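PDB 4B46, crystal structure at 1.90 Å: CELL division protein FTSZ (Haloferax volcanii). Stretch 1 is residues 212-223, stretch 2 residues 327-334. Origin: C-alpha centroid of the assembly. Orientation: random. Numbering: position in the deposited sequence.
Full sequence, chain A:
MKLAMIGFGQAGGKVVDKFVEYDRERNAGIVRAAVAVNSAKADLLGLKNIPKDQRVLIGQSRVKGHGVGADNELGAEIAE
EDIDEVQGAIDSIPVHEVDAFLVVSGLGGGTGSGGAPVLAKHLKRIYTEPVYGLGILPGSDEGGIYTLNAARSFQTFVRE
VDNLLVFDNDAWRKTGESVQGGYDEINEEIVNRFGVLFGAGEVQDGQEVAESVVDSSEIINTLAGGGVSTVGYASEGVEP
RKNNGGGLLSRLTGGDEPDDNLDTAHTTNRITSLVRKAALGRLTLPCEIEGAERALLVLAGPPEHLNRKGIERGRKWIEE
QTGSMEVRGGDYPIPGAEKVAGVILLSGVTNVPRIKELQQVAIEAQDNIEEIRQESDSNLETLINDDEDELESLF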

# COMPACT_ATOMS: atom_id res chain seq x y z
N SER A 212 22.84 -11.06 -0.44
CA SER A 212 22.78 -9.73 -1.04
C SER A 212 21.52 -8.97 -0.60
O SER A 212 20.44 -9.54 -0.48
CB SER A 212 22.86 -9.81 -2.56
OG SER A 212 23.06 -8.53 -3.13
N VAL A 213 21.68 -7.67 -0.37
CA VAL A 213 20.63 -6.82 0.19
C VAL A 213 19.70 -6.29 -0.90
O VAL A 213 20.15 -5.92 -1.98
CB VAL A 213 21.25 -5.65 0.98
CG1 VAL A 213 20.17 -4.72 1.53
CG2 VAL A 213 22.13 -6.18 2.11
N VAL A 214 18.40 -6.29 -0.61
CA VAL A 214 17.41 -5.76 -1.54
C VAL A 214 17.55 -4.25 -1.62
O VAL A 214 17.48 -3.57 -0.60
CB VAL A 214 15.96 -6.07 -1.08
CG1 VAL A 214 14.95 -5.32 -1.95
CG2 VAL A 214 15.68 -7.55 -1.11
N ASP A 215 17.73 -3.72 -2.82
CA ASP A 215 17.76 -2.28 -2.98
C ASP A 215 16.47 -1.77 -3.63
O ASP A 215 15.65 -2.56 -4.10
CB ASP A 215 19.01 -1.82 -3.74
CG ASP A 215 19.17 -2.50 -5.08
OD1 ASP A 215 18.16 -2.70 -5.78
OD2 ASP A 215 20.32 -2.83 -5.43
N SER A 216 16.29 -0.45 -3.64
CA SER A 216 15.10 0.17 -4.21
C SER A 216 14.90 -0.18 -5.68
O SER A 216 13.77 -0.32 -6.15
CB SER A 216 15.19 1.69 -4.06
OG SER A 216 15.58 2.04 -2.74
N SER A 217 16.01 -0.31 -6.41
CA SER A 217 15.96 -0.68 -7.82
C SER A 217 15.18 -1.97 -8.04
O SER A 217 14.40 -2.08 -8.99
CB SER A 217 17.37 -0.82 -8.39
OG SER A 217 17.55 0.12 -9.43
N GLU A 218 15.40 -2.94 -7.17
CA GLU A 218 14.73 -4.22 -7.29
C GLU A 218 13.22 -4.10 -7.08
O GLU A 218 12.44 -4.81 -7.71
CB GLU A 218 15.33 -5.24 -6.32
CG GLU A 218 16.75 -5.64 -6.68
CD GLU A 218 17.25 -6.79 -5.85
OE1 GLU A 218 17.72 -6.53 -4.72
OE2 GLU A 218 17.17 -7.94 -6.32
N ILE A 219 12.82 -3.21 -6.18
CA ILE A 219 11.41 -2.99 -5.93
C ILE A 219 10.80 -2.26 -7.11
O ILE A 219 9.74 -2.65 -7.62
CB ILE A 219 11.18 -2.18 -4.65
CG1 ILE A 219 11.61 -3.01 -3.43
CG2 ILE A 219 9.72 -1.74 -4.53
CD1 ILE A 219 11.66 -2.21 -2.14
N ILE A 220 11.47 -1.20 -7.55
CA ILE A 220 10.98 -0.41 -8.67
C ILE A 220 10.85 -1.27 -9.93
O ILE A 220 9.84 -1.22 -10.64
CB ILE A 220 11.91 0.81 -8.91
CG1 ILE A 220 11.75 1.79 -7.75
CG2 ILE A 220 11.63 1.48 -10.25
CD1 ILE A 220 12.77 2.89 -7.73
N ASN A 221 11.85 -2.10 -10.18
CA ASN A 221 11.84 -2.97 -11.35
C ASN A 221 10.79 -4.08 -11.26
O ASN A 221 10.23 -4.52 -12.27
CB ASN A 221 13.25 -3.52 -11.61
CG ASN A 221 14.18 -2.47 -12.17
OD1 ASN A 221 13.73 -1.43 -12.64
ND2 ASN A 221 15.48 -2.73 -12.14
N THR A 222 10.49 -4.53 -10.04
CA THR A 222 9.41 -5.49 -9.85
C THR A 222 8.04 -4.87 -10.17
O THR A 222 7.16 -5.53 -10.72
CB THR A 222 9.42 -6.07 -8.42
OG1 THR A 222 10.67 -6.74 -8.19
CG2 THR A 222 8.28 -7.10 -8.22
N LEU A 223 7.88 -3.59 -9.84
CA LEU A 223 6.60 -2.91 -10.02
C LEU A 223 6.44 -2.31 -11.40
O LEU A 223 5.36 -1.86 -11.76
CB LEU A 223 6.44 -1.80 -8.97
CG LEU A 223 6.43 -2.23 -7.51
CD1 LEU A 223 6.55 -1.04 -6.58
CD2 LEU A 223 5.16 -3.03 -7.21
N VAL A 327 11.99 -13.54 -11.07
CA VAL A 327 11.85 -13.66 -9.63
C VAL A 327 13.10 -13.16 -8.95
O VAL A 327 14.17 -13.77 -9.05
CB VAL A 327 11.58 -15.12 -9.16
CG1 VAL A 327 11.46 -15.16 -7.63
CG2 VAL A 327 10.32 -15.68 -9.82
N ARG A 328 12.97 -12.03 -8.27
CA ARG A 328 14.09 -11.43 -7.57
C ARG A 328 13.99 -11.81 -6.11
O ARG A 328 12.90 -12.14 -5.62
CB ARG A 328 14.08 -9.90 -7.73
CG ARG A 328 14.24 -9.40 -9.16
CD ARG A 328 13.91 -7.90 -9.26
NE ARG A 328 14.40 -7.31 -10.51
CZ ARG A 328 13.76 -7.37 -11.67
NH1 ARG A 328 12.59 -8.00 -11.75
NH2 ARG A 328 14.29 -6.82 -12.75
N GLY A 329 15.11 -11.79 -5.41
CA GLY A 329 15.11 -12.12 -4.00
C GLY A 329 16.32 -11.57 -3.28
O GLY A 329 17.42 -11.56 -3.83
N GLY A 330 16.12 -11.10 -2.06
CA GLY A 330 17.22 -10.67 -1.22
C GLY A 330 16.78 -10.52 0.21
O GLY A 330 15.66 -10.90 0.57
N ASP A 331 17.65 -9.97 1.06
CA ASP A 331 17.25 -9.75 2.44
C ASP A 331 17.47 -8.34 2.98
O ASP A 331 18.17 -7.52 2.37
CB ASP A 331 17.88 -10.78 3.37
CG ASP A 331 19.38 -10.82 3.26
OD1 ASP A 331 20.00 -9.75 3.07
OD2 ASP A 331 19.93 -11.94 3.36
N TYR A 332 16.85 -8.08 4.13
CA TYR A 332 17.11 -6.88 4.91
C TYR A 332 17.74 -7.31 6.22
O TYR A 332 17.03 -7.67 7.16
CB TYR A 332 15.81 -6.12 5.20
CG TYR A 332 15.25 -5.34 4.04
CD1 TYR A 332 16.08 -4.59 3.21
CD2 TYR A 332 13.89 -5.33 3.78
CE1 TYR A 332 15.56 -3.87 2.14
CE2 TYR A 332 13.36 -4.61 2.71
CZ TYR A 332 14.20 -3.88 1.90
OH TYR A 332 13.68 -3.17 0.85
N PRO A 333 19.07 -7.30 6.28
CA PRO A 333 19.74 -7.65 7.54
C PRO A 333 19.47 -6.60 8.61
O PRO A 333 19.75 -5.42 8.41
CB PRO A 333 21.23 -7.69 7.16
CG PRO A 333 21.33 -6.93 5.88
CD PRO A 333 20.03 -7.10 5.17
N ILE A 334 18.91 -7.03 9.74
CA ILE A 334 18.56 -6.13 10.83
C ILE A 334 19.09 -6.67 12.15
O ILE A 334 18.46 -7.51 12.78
CB ILE A 334 17.03 -5.98 10.97
CG1 ILE A 334 16.42 -5.47 9.66
CG2 ILE A 334 16.67 -5.03 12.12
CD1 ILE A 334 14.90 -5.37 9.70
O HOH W 1 18.77 -9.06 -3.95
O HOH W 2 16.89 -5.51 -10.65
O HOH W 3 16.66 -5.46 -12.69
O HOH W 4 10.80 -9.05 -9.64

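The first stretch meets the second in two ways. Residues before the helix lie along the strand as a short extended segment. The helix 216-223 then runs past R328, earlier in the same strand than the bridge, at 154° to it and so nearly antiparallel. The axes come no closer than 9.7 Å, and long side chains fill that gap. Together the two stretches bury 529 Å².

The extended part is pinned by a single bridge between V213 and D331, whose CA atoms are 5.0 Å apart. D331 uses both of its backbone polar groups here. D331 N donates to S212 O at 3.2 Å, and V214 N donates to D331 O, also at 3.2 Å. Both bonds are close to straight, at 162° and 160°. Between them V213 CA comes within 3.4 Å of D331 O, in a CA-H...O contact.

The clearest hollow lies at G330. The CA atoms of V214 and G330 are 4.9 Å apart, and V214 points its side chain toward the strand. V214 CG2 rests 3.4 Å from G330 C, against bare backbone. S212 O closes in as well, 3.5 Å from G330 CA. A CB on G330 would point into this space and would stand 2.9 Å from both V214 CG2 and S212 O, a clash with each. The absence of a side chain at G330 thus makes room for the valine.

Y332 supplies a broad bump from the strand. Its CB leaves sideways, but the ring reaches back to the first stretch. V214 CB is 3.9 Å from Y332 CE1, and V214 O is 3.4 Å from the same carbon. V213 CG1 lies more loosely, 4.4 Å from Y332 CD1. At the tip of the ring, Y332 OH is 3.7 Å from I219 CD1. I219 starts away from the strand, yet the end of its side chain comes nearer and meets the tyrosine. Further out, V213 CG2 packs on P333 CD at 3.8 Å.

At the helix, R328 is the long bump. It points toward the helix and has 94 Å² covered. N221 CB lies over one face of its guanidinium, 3.6 Å from R328 NH2. T222 OG1 is 3.6 Å from R328 CD, and E218 O is 3.8 Å from that same carbon. T222 OG1 also donates to E218 O at 2.7 Å, which holds the threonine hydroxyl against the helix backbone.

Water completes the fit around the arginine. Water 4 donates to T222 OG1 at 2.7 Å and accepts from R328 NH1 at 3.0 Å. Water 3 accepts from R328 NH2 at 2.7 Å and, weakly, from N221 ND2 at 3.0 Å.

The end of the E218 side chain comes near the strand beside R328 and G329. Its OE2 is 3.9 Å from R328 CB. Water 1 sits between them, 2.8 Å from E218 OE1 and 2.8 Å from G329 O. D215 caps the helix: its OD1 accepts from E218 N at 3.1 Å.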